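Local coordinates for basic helix-loop-helix, putative, expressed (Oryza sativa subsp. japonica, PDB 5LW0), which binds ADP-ribose through its macrodomain and probably takes part in ADP-ribosylation signalling connected with DNA interstrand crosslink repair, at residues Ile111-Leu114 with Gln115-Gly118; Gly139-Ala142 with Ala143-Ala147; Ser177-His180 with Gln181-Val185; Ser31-Ser34 with Ser35-Leu38. All blocks are in the same frame, centred on the assembly; numbering follows the deposited sequence.

Interaction 1: residues Ile111-Leu114 with Gln115-Gly118. With AR6 ([(2R,3S,4R,5R)-5-(6-aminopurin-9-yl)-3,4-dihydroxy-oxolan-2-yl]methyl [hydroxy-[[(2R,3S,4R,5S)-3,4,5-trihydroxyoxolan-2-yl]methoxy]phosphoryl] hydrogen phosphate), chain C.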
loop_
_atom_site.group_PDB
_atom_site.type_symbol
_atom_site.label_atom_id
_atom_site.label_comp_id
_atom_site.label_asym_id
_atom_site.label_seq_id
_atom_site.Cartn_x
_atom_site.Cartn_y
_atom_site.Cartn_z
ATOM N N ILE A 111 -4.328 8.113 -4.275
ATOM C CA ILE A 111 -3.291 8.027 -3.279
ATOM C C ILE A 111 -2.215 9.095 -3.392
ATOM O O ILE A 111 -1.473 9.332 -2.462
ATOM C CB ILE A 111 -2.716 6.602 -3.252
ATOM C CG1 ILE A 111 -2.183 6.269 -1.862
ATOM C CG2 ILE A 111 -1.714 6.369 -4.328
ATOM C CD1 ILE A 111 -1.851 4.803 -1.692
ATOM N N THR A 112 -2.092 9.706 -4.601
ATOM C CA THR A 112 -1.141 10.797 -4.814
ATOM C C THR A 112 -1.758 12.189 -4.617
ATOM O O THR A 112 -1.051 13.171 -4.782
ATOM C CB THR A 112 -0.533 10.725 -6.222
ATOM O OG1 THR A 112 -1.521 11.032 -7.207
ATOM C CG2 THR A 112 0.003 9.351 -6.492
ATOM N N GLN A 113 -3.043 12.245 -4.231
ATOM C CA GLN A 113 -3.708 13.508 -3.990
ATOM C C GLN A 113 -4.570 13.452 -2.718
ATOM O O GLN A 113 -5.684 14.064 -2.646
ATOM C CB GLN A 113 -4.605 13.862 -5.173
ATOM C CG GLN A 113 -3.866 13.954 -6.506
ATOM C CD GLN A 113 -4.758 14.458 -7.661
ATOM O OE1 GLN A 113 -5.053 15.621 -7.758
ATOM N NE2 GLN A 113 -5.186 13.552 -8.501
ATOM N N LEU A 114 -4.077 12.765 -1.682
ATOM C CA LEU A 114 -4.881 12.622 -0.524
ATOM C C LEU A 114 -5.134 13.954 0.227
ATOM O O LEU A 114 -6.189 14.116 0.763
ATOM C CB LEU A 114 -4.262 11.593 0.446
ATOM C CG LEU A 114 -4.377 10.199 -0.108
ATOM C CD1 LEU A 114 -3.501 9.242 0.709
ATOM C CD2 LEU A 114 -5.801 9.735 -0.203
ATOM N N GLN A 115 -4.115 14.789 0.377
ATOM C CA GLN A 115 -4.275 16.067 1.104
ATOM C C GLN A 115 -5.018 17.074 0.233
ATOM O O GLN A 115 -6.054 17.634 0.655
ATOM C CB GLN A 115 -2.945 16.621 1.532
ATOM C CG GLN A 115 -3.066 17.980 2.223
ATOM C CD GLN A 115 -1.774 18.398 2.883
ATOM O OE1 GLN A 115 -0.725 18.510 2.227
ATOM N NE2 GLN A 115 -1.833 18.654 4.176
ATOM N N SER A 116 -4.588 17.201 -1.013
ATOM C CA SER A 116 -5.129 18.282 -1.894
ATOM C C SER A 116 -6.575 18.020 -2.328
ATOM O O SER A 116 -7.444 18.931 -2.210
ATOM C CB SER A 116 -4.223 18.505 -3.123
ATOM O OG SER A 116 -4.141 17.333 -3.930
ATOM N N LYS A 117 -6.875 16.795 -2.759
ATOM C CA LYS A 117 -8.249 16.438 -3.167
ATOM C C LYS A 117 -9.057 15.690 -2.119
ATOM O O LYS A 117 -10.266 15.730 -2.122
ATOM C CB LYS A 117 -8.205 15.628 -4.467
ATOM C CG LYS A 117 -7.506 16.356 -5.604
ATOM C CD LYS A 117 -8.388 17.433 -6.199
ATOM C CE LYS A 117 -7.814 17.917 -7.529
ATOM N NZ LYS A 117 -8.597 19.064 -8.076
ATOM N N GLY A 118 -8.390 14.869 -1.337
ATOM C CA GLY A 118 -9.056 14.148 -0.299
ATOM C C GLY A 118 -9.292 14.890 1.003
ATOM O O GLY A 118 -10.136 14.509 1.774
HETATM N N1 AR6 C . -4.894 5.880 -6.147
HETATM C C2 AR6 C . -5.433 4.889 -5.405
HETATM N N3 AR6 C . -5.602 3.653 -5.832
HETATM C C4 AR6 C . -5.223 3.299 -7.100
HETATM C C5 AR6 C . -4.609 4.262 -7.962
HETATM C C6 AR6 C . -4.444 5.622 -7.421
HETATM N N6 AR6 C . -3.884 6.589 -8.108
HETATM N N7 AR6 C . -4.323 3.604 -9.182
HETATM C C8 AR6 C . -4.695 2.315 -9.015
HETATM N N9 AR6 C . -5.232 2.116 -7.757
HETATM P PA AR6 C . -2.295 -2.090 -9.364
HETATM P PB AR6 C . -1.171 -4.751 -8.638
HETATM C "C1'" AR6 C . -5.652 0.879 -7.133
HETATM O O1A AR6 C . -2.705 -2.705 -10.719
HETATM O O1B AR6 C . -2.431 -5.493 -9.012
HETATM C C1D AR6 C . 1.838 -1.909 -11.563
HETATM O O1D AR6 C . 1.793 -1.024 -12.662
HETATM C "C2'" AR6 C . -6.344 -0.161 -8.005
HETATM O "O2'" AR6 C . -7.728 0.185 -8.317
HETATM O O2A AR6 C . -1.621 -0.771 -9.330
HETATM O O2B AR6 C . -0.421 -5.131 -7.396
HETATM C C2D AR6 C . 3.306 -2.383 -11.348
HETATM O O2D AR6 C . 4.189 -1.919 -12.449
HETATM C "C3'" AR6 C . -6.150 -1.405 -7.173
HETATM O "O3'" AR6 C . -7.184 -1.547 -6.161
HETATM O O3A AR6 C . -1.378 -3.149 -8.534
HETATM C C3D AR6 C . 3.229 -3.882 -11.274
HETATM O O3D AR6 C . 3.782 -4.372 -12.529
HETATM C "C4'" AR6 C . -4.786 -1.177 -6.493
HETATM O "O4'" AR6 C . -4.453 0.177 -6.695
HETATM C C4D AR6 C . 1.720 -4.209 -11.165
HETATM O O4D AR6 C . 0.978 -3.089 -11.705
HETATM C "C5'" AR6 C . -3.679 -2.041 -7.042
HETATM O "O5'" AR6 C . -3.678 -2.053 -8.482
HETATM C C5D AR6 C . 1.198 -4.393 -9.744
HETATM O O5D AR6 C . -0.152 -4.887 -9.885
#
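Gln113 and Lys117, four residues apart in the loop between strands 104-108 and 124-128, lie alongside each other and point the same way, as neighbours on successive turns of a helix would. The glutamine can be followed outward. Its CB stands 3.7 Å from Ser116 OG and almost as close to Lys117 CG. With CG anti to the carbonyl carbon (chi1 -58°) and the chain extended beyond it, the amide is carried along the lysine rather than across it. At the tip, OE1 rests on the lysine methylenes, 3.3 Å from Lys117 CG. A bend at chi2 of Lys117 also brings its CE within 3.6 Å of Gln113 OE1. The other branch, NE2, is hydrogen-bonded to Asp110, which fixes the amide's rotation.

Beneath the side chains one backbone oxygen does double duty. Gln113 O accepts from Lys117 N at 3.0 Å, tilted out of the carbonyl plane, and from Gly118 N at 3.1 Å, in that plane. At the start of the segment, Ile111 N donates an almost straight bond (175°) to adenine N1 of the bound ADP-ribose, 3.0 Å away.

The turn is thus wedged between several elements: Ile111 and Thr112 pack on helix 139-148, Leu114 on Cys122 just ahead of strand 124-128, and Ser116 OG is hydrogen-bonded to Glu183 of helix 178-183.

Interaction 2: residues Gly139-Ala142 with Ala143-Ala147. With AR6 ([(2R,3S,4R,5R)-5-(6-aminopurin-9-yl)-3,4-dihydroxy-oxolan-2-yl]methyl [hydroxy-[[(2R,3S,4R,5S)-3,4,5-trihydroxyoxolan-2-yl]methoxy]phosphoryl] hydrogen phosphate), chain C.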
loop_
_atom_site.group_PDB
_atom_site.type_symbol
_atom_site.label_atom_id
_atom_site.label_comp_id
_atom_site.label_asym_id
_atom_site.label_seq_id
_atom_site.Cartn_x
_atom_site.Cartn_y
_atom_site.Cartn_z
ATOM N N GLY A 139 -1.266 1.369 -13.466
ATOM C CA GLY A 139 -1.660 1.227 -12.085
ATOM C C GLY A 139 -1.123 2.280 -11.144
ATOM O O GLY A 139 -0.680 3.416 -11.511
ATOM N N VAL A 140 -1.127 1.922 -9.875
ATOM C CA VAL A 140 -0.743 2.870 -8.886
ATOM C C VAL A 140 0.729 3.176 -8.952
ATOM O O VAL A 140 1.155 4.298 -8.679
ATOM C CB VAL A 140 -1.177 2.401 -7.475
ATOM C CG1 VAL A 140 -0.309 1.287 -6.990
ATOM C CG2 VAL A 140 -1.104 3.560 -6.517
ATOM N N ASN A 141 1.544 2.210 -9.402
ATOM C CA ASN A 141 2.989 2.454 -9.558
ATOM C C ASN A 141 3.271 3.616 -10.523
ATOM O O ASN A 141 4.022 4.532 -10.212
ATOM C CB ASN A 141 3.650 1.190 -10.041
ATOM C CG ASN A 141 5.142 1.330 -10.167
ATOM O OD1 ASN A 141 5.865 1.275 -9.219
ATOM N ND2 ASN A 141 5.616 1.506 -11.430
ATOM N N ALA A 142 2.550 3.625 -11.652
ATOM C CA ALA A 142 2.705 4.757 -12.588
ATOM C C ALA A 142 2.313 6.068 -11.991
ATOM O O ALA A 142 3.001 7.067 -12.151
ATOM C CB ALA A 142 1.908 4.480 -13.845
ATOM N N ALA A 143 1.197 6.060 -11.267
ATOM C CA ALA A 143 0.695 7.269 -10.665
ATOM C C ALA A 143 1.643 7.846 -9.636
ATOM O O ALA A 143 1.833 9.036 -9.582
ATOM C CB ALA A 143 -0.677 6.988 -10.034
ATOM N N ILE A 144 2.206 6.971 -8.755
ATOM C CA ILE A 144 3.083 7.414 -7.753
ATOM C C ILE A 144 4.370 7.992 -8.345
ATOM O O ILE A 144 4.818 9.045 -7.928
ATOM C CB ILE A 144 3.343 6.296 -6.676
ATOM C CG1 ILE A 144 2.061 6.159 -5.831
ATOM C CG2 ILE A 144 4.519 6.671 -5.832
ATOM C CD1 ILE A 144 2.045 4.960 -4.913
ATOM N N TYR A 145 4.980 7.277 -9.276
ATOM C CA TYR A 145 6.241 7.756 -9.857
ATOM C C TYR A 145 5.999 9.081 -10.632
ATOM O O TYR A 145 6.829 9.964 -10.571
ATOM C CB TYR A 145 6.880 6.678 -10.750
ATOM C CG TYR A 145 7.804 5.805 -10.034
ATOM C CD1 TYR A 145 9.055 6.247 -9.722
ATOM C CD2 TYR A 145 7.441 4.492 -9.656
ATOM C CE1 TYR A 145 9.973 5.426 -9.059
ATOM C CE2 TYR A 145 8.345 3.672 -8.968
ATOM C CZ TYR A 145 9.616 4.160 -8.685
ATOM O OH TYR A 145 10.530 3.406 -7.960
ATOM N N ASN A 146 4.857 9.191 -11.309
ATOM C CA ASN A 146 4.498 10.448 -12.039
ATOM C C ASN A 146 4.318 11.589 -11.116
ATOM O O ASN A 146 4.821 12.656 -11.355
ATOM C CB ASN A 146 3.280 10.246 -12.885
ATOM C CG ASN A 146 3.578 9.455 -14.137
ATOM O OD1 ASN A 146 4.733 9.324 -14.532
ATOM N ND2 ASN A 146 2.544 8.929 -14.765
ATOM N N ALA A 147 3.717 11.336 -9.945
ATOM C CA ALA A 147 3.508 12.404 -8.994
ATOM C C ALA A 147 4.761 12.775 -8.266
ATOM O O ALA A 147 4.996 13.927 -7.971
ATOM C CB ALA A 147 2.418 12.032 -8.000
HETATM N N1 AR6 C . -4.894 5.880 -6.147
HETATM C C2 AR6 C . -5.433 4.889 -5.405
HETATM N N3 AR6 C . -5.602 3.653 -5.832
HETATM C C4 AR6 C . -5.223 3.299 -7.100
HETATM C C5 AR6 C . -4.609 4.262 -7.962
HETATM C C6 AR6 C . -4.444 5.622 -7.421
HETATM N N6 AR6 C . -3.884 6.589 -8.108
HETATM N N7 AR6 C . -4.323 3.604 -9.182
HETATM C C8 AR6 C . -4.695 2.315 -9.015
HETATM N N9 AR6 C . -5.232 2.116 -7.757
HETATM P PA AR6 C . -2.295 -2.090 -9.364
HETATM P PB AR6 C . -1.171 -4.751 -8.638
HETATM C "C1'" AR6 C . -5.652 0.879 -7.133
HETATM O O1A AR6 C . -2.705 -2.705 -10.719
HETATM O O1B AR6 C . -2.431 -5.493 -9.012
HETATM C C1D AR6 C . 1.838 -1.909 -11.563
HETATM O O1D AR6 C . 1.793 -1.024 -12.662
HETATM C "C2'" AR6 C . -6.344 -0.161 -8.005
HETATM O "O2'" AR6 C . -7.728 0.185 -8.317
HETATM O O2A AR6 C . -1.621 -0.771 -9.330
HETATM O O2B AR6 C . -0.421 -5.131 -7.396
HETATM C C2D AR6 C . 3.306 -2.383 -11.348
HETATM O O2D AR6 C . 4.189 -1.919 -12.449
HETATM C "C3'" AR6 C . -6.150 -1.405 -7.173
HETATM O "O3'" AR6 C . -7.184 -1.547 -6.161
HETATM O O3A AR6 C . -1.378 -3.149 -8.534
HETATM C C3D AR6 C . 3.229 -3.882 -11.274
HETATM O O3D AR6 C . 3.782 -4.372 -12.529
HETATM C "C4'" AR6 C . -4.786 -1.177 -6.493
HETATM O "O4'" AR6 C . -4.453 0.177 -6.695
HETATM C C4D AR6 C . 1.720 -4.209 -11.165
HETATM O O4D AR6 C . 0.978 -3.089 -11.705
HETATM C "C5'" AR6 C . -3.679 -2.041 -7.042
HETATM O "O5'" AR6 C . -3.678 -2.053 -8.482
HETATM C C5D AR6 C . 1.198 -4.393 -9.744
HETATM O O5D AR6 C . -0.152 -4.887 -9.885
HETATM O O HOH W 1 5.352 6.513 -13.898
#
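Val140 and Ile144 lie side by side one turn apart, and their apolar contact, Val140 CG2 to Ile144 CD1 at 3.8 Å, is the apolar member of the i to i+4 pairs along helix 139-148. The same valine faces the ligand: with CG1 set between backbone N and carbonyl carbon (chi1 74°), that methyl lies 3.4 Å from AR6 O2A while CG2 turns to the isoleucine and the adenine.

Backbone bonds form the second group. Gly139, Val140, Asn141 and Ala142 each accept from the amide four residues on, the Ile144 N to Val140 O bond being 2.9 Å long. A water adds to the last of these, donating to Ala142 O at 3.0 Å and more weakly to Asn146 OD1.

A polar-aromatic contact is the third kind. Asn141 OD1 meets the edge of the Tyr145 ring, near its plane, at 3.5 Å from CE2, with amide and ring planes 62° apart. Asn127 donates to OD1, and ND2 reaches the carbonyls of Gly136 and Lys134, so both ends of the amide are held.

At the ligand, Val140 N donates to AR6 O2A at 2.8 Å and 169°, beside Gly139 CA at 3.4 Å from the same oxygen. A phosphate at the amino end of a helix receives an N-H left over by the backbone pattern, and the helix dipole would probably help stabilise its negative charge.

Interaction 3: residues Ser177-His180 with Gln181-Val185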
loop_
_atom_site.group_PDB
_atom_site.type_symbol
_atom_site.label_atom_id
_atom_site.label_comp_id
_atom_site.label_asym_id
_atom_site.label_seq_id
_atom_site.Cartn_x
_atom_site.Cartn_y
_atom_site.Cartn_z
ATOM N N SER A 177 10.514 16.729 -3.819
ATOM C CA SER A 177 9.525 16.090 -4.655
ATOM C C SER A 177 8.220 16.863 -4.615
ATOM O O SER A 177 7.739 17.180 -3.540
ATOM C CB SER A 177 9.264 14.656 -4.179
ATOM O OG SER A 177 8.211 14.101 -4.934
ATOM N N PRO A 178 7.589 17.099 -5.796
ATOM C CA PRO A 178 6.274 17.723 -5.810
ATOM C C PRO A 178 5.245 16.986 -4.926
ATOM O O PRO A 178 4.390 17.619 -4.305
ATOM C CB PRO A 178 5.869 17.649 -7.294
ATOM C CG PRO A 178 7.176 17.717 -8.022
ATOM C CD PRO A 178 8.151 16.959 -7.159
ATOM N N LEU A 179 5.350 15.651 -4.858
ATOM C CA LEU A 179 4.458 14.875 -3.999
ATOM C C LEU A 179 4.642 15.214 -2.503
ATOM O O LEU A 179 3.669 15.243 -1.763
ATOM C CB LEU A 179 4.658 13.373 -4.242
ATOM C CG LEU A 179 3.722 12.438 -3.454
ATOM C CD1 LEU A 179 2.250 12.694 -3.761
ATOM C CD2 LEU A 179 4.070 11.024 -3.867
ATOM N N HIS A 180 5.887 15.487 -2.082
ATOM C CA HIS A 180 6.165 15.899 -0.725
ATOM C C HIS A 180 5.565 17.348 -0.518
ATOM O O HIS A 180 4.872 17.625 0.442
ATOM C CB HIS A 180 7.722 15.841 -0.502
ATOM C CG HIS A 180 8.168 15.841 0.938
ATOM N ND1 HIS A 180 9.158 14.993 1.419
ATOM C CD2 HIS A 180 7.803 16.615 1.984
ATOM C CE1 HIS A 180 9.381 15.261 2.694
ATOM N NE2 HIS A 180 8.571 16.238 3.060
ATOM N N GLN A 181 5.889 18.241 -1.442
ATOM C CA GLN A 181 5.451 19.633 -1.344
ATOM C C GLN A 181 3.940 19.782 -1.323
ATOM O O GLN A 181 3.418 20.544 -0.534
ATOM C CB GLN A 181 6.053 20.447 -2.481
ATOM C CG GLN A 181 7.561 20.605 -2.352
ATOM C CD GLN A 181 8.234 21.056 -3.638
ATOM O OE1 GLN A 181 9.452 21.287 -3.668
ATOM N NE2 GLN A 181 7.466 21.141 -4.716
ATOM N N ARG A 182 3.244 19.037 -2.163
ATOM C CA ARG A 182 1.787 19.206 -2.333
ATOM C C ARG A 182 0.989 18.375 -1.380
ATOM O O ARG A 182 -0.109 18.759 -0.980
ATOM C CB ARG A 182 1.344 18.849 -3.746
ATOM C CG ARG A 182 1.877 19.749 -4.822
ATOM C CD ARG A 182 1.280 19.381 -6.183
ATOM N NE ARG A 182 2.273 19.491 -7.249
ATOM C CZ ARG A 182 2.793 20.639 -7.692
ATOM N NH1 ARG A 182 2.419 21.808 -7.165
ATOM N NH2 ARG A 182 3.695 20.621 -8.670
ATOM N N GLU A 183 1.507 17.185 -1.033
ATOM C CA GLU A 183 0.690 16.239 -0.264
ATOM C C GLU A 183 1.270 15.856 1.097
ATOM O O GLU A 183 0.592 15.152 1.863
ATOM C CB GLU A 183 0.441 14.977 -1.075
ATOM C CG GLU A 183 -0.086 15.221 -2.483
ATOM C CD GLU A 183 -1.463 15.896 -2.541
ATOM O OE1 GLU A 183 -2.261 15.772 -1.581
ATOM O OE2 GLU A 183 -1.756 16.502 -3.605
ATOM N N GLY A 184 2.482 16.311 1.417
ATOM C CA GLY A 184 3.076 16.060 2.714
ATOM C C GLY A 184 3.696 14.656 2.859
ATOM O O GLY A 184 4.093 14.279 3.953
ATOM N N VAL A 185 3.809 13.943 1.754
ATOM C CA VAL A 185 4.333 12.558 1.777
ATOM C C VAL A 185 5.853 12.640 2.080
ATOM O O VAL A 185 6.632 13.365 1.389
ATOM C CB VAL A 185 4.092 11.853 0.481
ATOM C CG1 VAL A 185 4.781 10.493 0.437
ATOM C CG2 VAL A 185 2.610 11.705 0.181
#
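Arg182 N donates to Pro178 O at 2.8 Å, the shortest backbone hydrogen bond of helix 178-183, a short helix that illustrates how both ends of such an element are finished. Ser177 occupies the N-cap: its OG accepts a bent bond from Leu179 N at 3.3 Å and is also tied to Ala148 O, at the end of helix 139-148. At the other end Gly184 leaves the helix with positive phi. The last bonds degrade as the chain turns away, Glu183 N reaching Leu179 O from 42° out of the carbonyl plane.

Side chains follow the same spacing. Arg182 CG lies 3.3 Å from Pro178 O, and its guanidinium passes the proline ring, NH2 being 3.9 Å from Pro178 CB. On the buried side Leu179, with CG anti to its own nitrogen (chi1 -177°), crosses the Glu183 side chain at about a right angle, its CD1 3.7 Å from Glu183 CG. Its branch point also meets Val185 CG2 at 3.9 Å, and Leu173 packs against both residues, tying the helix to the loop after strand 167-172. Where the chain folds back, Val185 O receives a CA-H...O contact from His180 CA at 3.3 Å.

Interaction 4: residues Ser31-Ser34 with Ser35-Leu38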
loop_
_atom_site.group_PDB
_atom_site.type_symbol
_atom_site.label_atom_id
_atom_site.label_comp_id
_atom_site.label_asym_id
_atom_site.label_seq_id
_atom_site.Cartn_x
_atom_site.Cartn_y
_atom_site.Cartn_z
ATOM N N SER A 31 3.819 12.363 17.941
ATOM C CA SER A 31 3.881 13.144 16.715
ATOM C C SER A 31 2.456 13.344 16.147
ATOM O O SER A 31 1.471 12.719 16.600
ATOM C CB SER A 31 4.760 12.432 15.686
ATOM O OG SER A 31 4.248 11.127 15.415
ATOM N N ASP A 32 2.368 14.183 15.137
ATOM C CA ASP A 32 1.104 14.482 14.517
ATOM C C ASP A 32 0.537 13.165 13.903
ATOM O O ASP A 32 1.276 12.311 13.443
ATOM C CB ASP A 32 1.298 15.529 13.419
ATOM C CG ASP A 32 -0.014 15.957 12.785
ATOM O OD1 ASP A 32 -0.766 16.723 13.428
ATOM O OD2 ASP A 32 -0.305 15.529 11.650
ATOM N N ILE A 33 -0.772 13.080 13.878
ATOM C CA ILE A 33 -1.476 11.940 13.298
ATOM C C ILE A 33 -1.030 11.648 11.870
ATOM O O ILE A 33 -0.936 10.461 11.495
ATOM C CB ILE A 33 -3.031 12.115 13.375
ATOM C CG1 ILE A 33 -3.751 10.818 12.942
ATOM C CG2 ILE A 33 -3.503 13.283 12.571
ATOM C CD1 ILE A 33 -3.433 9.653 13.802
ATOM N N SER A 34 -0.788 12.654 11.042
ATOM C CA SER A 34 -0.396 12.418 9.644
ATOM C C SER A 34 0.903 11.672 9.550
ATOM O O SER A 34 1.084 10.851 8.672
ATOM C CB SER A 34 -0.275 13.737 8.871
ATOM O OG SER A 34 0.884 14.430 9.252
ATOM N N SER A 35 1.774 11.872 10.537
ATOM C CA SER A 35 3.061 11.191 10.564
ATOM C C SER A 35 2.915 9.736 10.974
ATOM O O SER A 35 3.852 8.953 10.802
ATOM C CB SER A 35 4.071 11.925 11.495
ATOM O OG SER A 35 3.829 11.620 12.840
ATOM N N ARG A 36 1.740 9.370 11.528
ATOM C CA ARG A 36 1.500 8.045 11.971
ATOM C C ARG A 36 0.362 7.374 11.198
ATOM O O ARG A 36 -0.222 6.461 11.665
ATOM C CB ARG A 36 1.170 8.056 13.482
ATOM C CG ARG A 36 2.371 8.462 14.356
ATOM C CD ARG A 36 2.033 8.607 15.821
ATOM N NE ARG A 36 1.140 9.728 16.101
ATOM C CZ ARG A 36 -0.139 9.646 16.433
ATOM N NH1 ARG A 36 -0.759 8.481 16.521
ATOM N NH2 ARG A 36 -0.833 10.768 16.657
ATOM N N THR A 37 0.166 7.827 9.955
ATOM C CA THR A 37 -0.835 7.315 9.090
ATOM C C THR A 37 -0.201 6.782 7.808
ATOM O O THR A 37 0.602 7.459 7.172
ATOM C CB THR A 37 -1.886 8.386 8.691
ATOM O OG1 THR A 37 -2.505 8.968 9.852
ATOM C CG2 THR A 37 -2.996 7.750 7.832
ATOM N N LEU A 38 -0.590 5.559 7.471
ATOM C CA LEU A 38 -0.219 4.920 6.218
ATOM C C LEU A 38 -1.448 4.784 5.336
ATOM O O LEU A 38 -2.444 4.235 5.783
ATOM C CB LEU A 38 0.296 3.468 6.491
ATOM C CG LEU A 38 0.525 2.613 5.245
ATOM C CD1 LEU A 38 1.685 3.154 4.443
ATOM C CD2 LEU A 38 0.781 1.169 5.658
#
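Arg36 grips Ser31 side-on, with NE and NH2 both donating to the single oxygen Ser31 O, at 3.1 and 3.0 Å respectively. The oxygen lies close to the guanidinium plane, while both nitrogens come from the same face of the carbonyl. A bend at chi3 (-67°) returns the guanidinium to the backbone, where Ile33 CA covers one of its faces, 3.6 Å from NH2.

Around this pair runs a relay of hydroxyls. In the Ser35 conformer modelled here, Ser31 OG donates to Ser35 OG at 2.7 Å, and Ser35 OG in turn donates to Asp32 O at the same distance. Ile33 O is also doubly held: Arg36 N, 2.9 Å away, and Thr37 OG1, 2.7 Å away, approach from opposite faces of its carbonyl plane.

Further out, outside partners hold the turn and its donors. Arg36 NH1 is bonded to Asn72 O, Thr37 OG1 also accepts from Arg74 NE, and backbone bonds join Ser34 to Asn123. The Arg36 side chain also touches Val230 on helix 208-230. At the start of the turn, Asp32 OD2 accepts from Ser34 N at 3.0 Å, from above the carboxylate plane.

That bond defines an Asx turn, here leading through a tight turn of 3-10 form into strand 37-40, an inner strand of the macrodomain's mixed six-stranded sheet.

Interactions 1 and 2 both touch the ADP-ribose: interaction 1 hydrogen-bonds the adenine, interaction 2 the adenosine-side phosphate. Their centres are 13 Å apart, yet they touch directly, Ile111 CG2 meeting Val140 CG2 at 3.6 Å. Interaction 3 backs interaction 1 from behind, with centres 10 Å apart and Thr112 O 3.2 Å from Glu183 CG. It also brushes interaction 2, where Ala147 O lies 3.8 Å from Leu179 CB, but the side chain of Leu179 is about 10 Å from the ligand. Interaction 4 stands apart: its nearest atoms are about 6 Å from interaction 3 and about 7 Å from interaction 1, and the side chain of Thr37 is about 14 Å from the ligand.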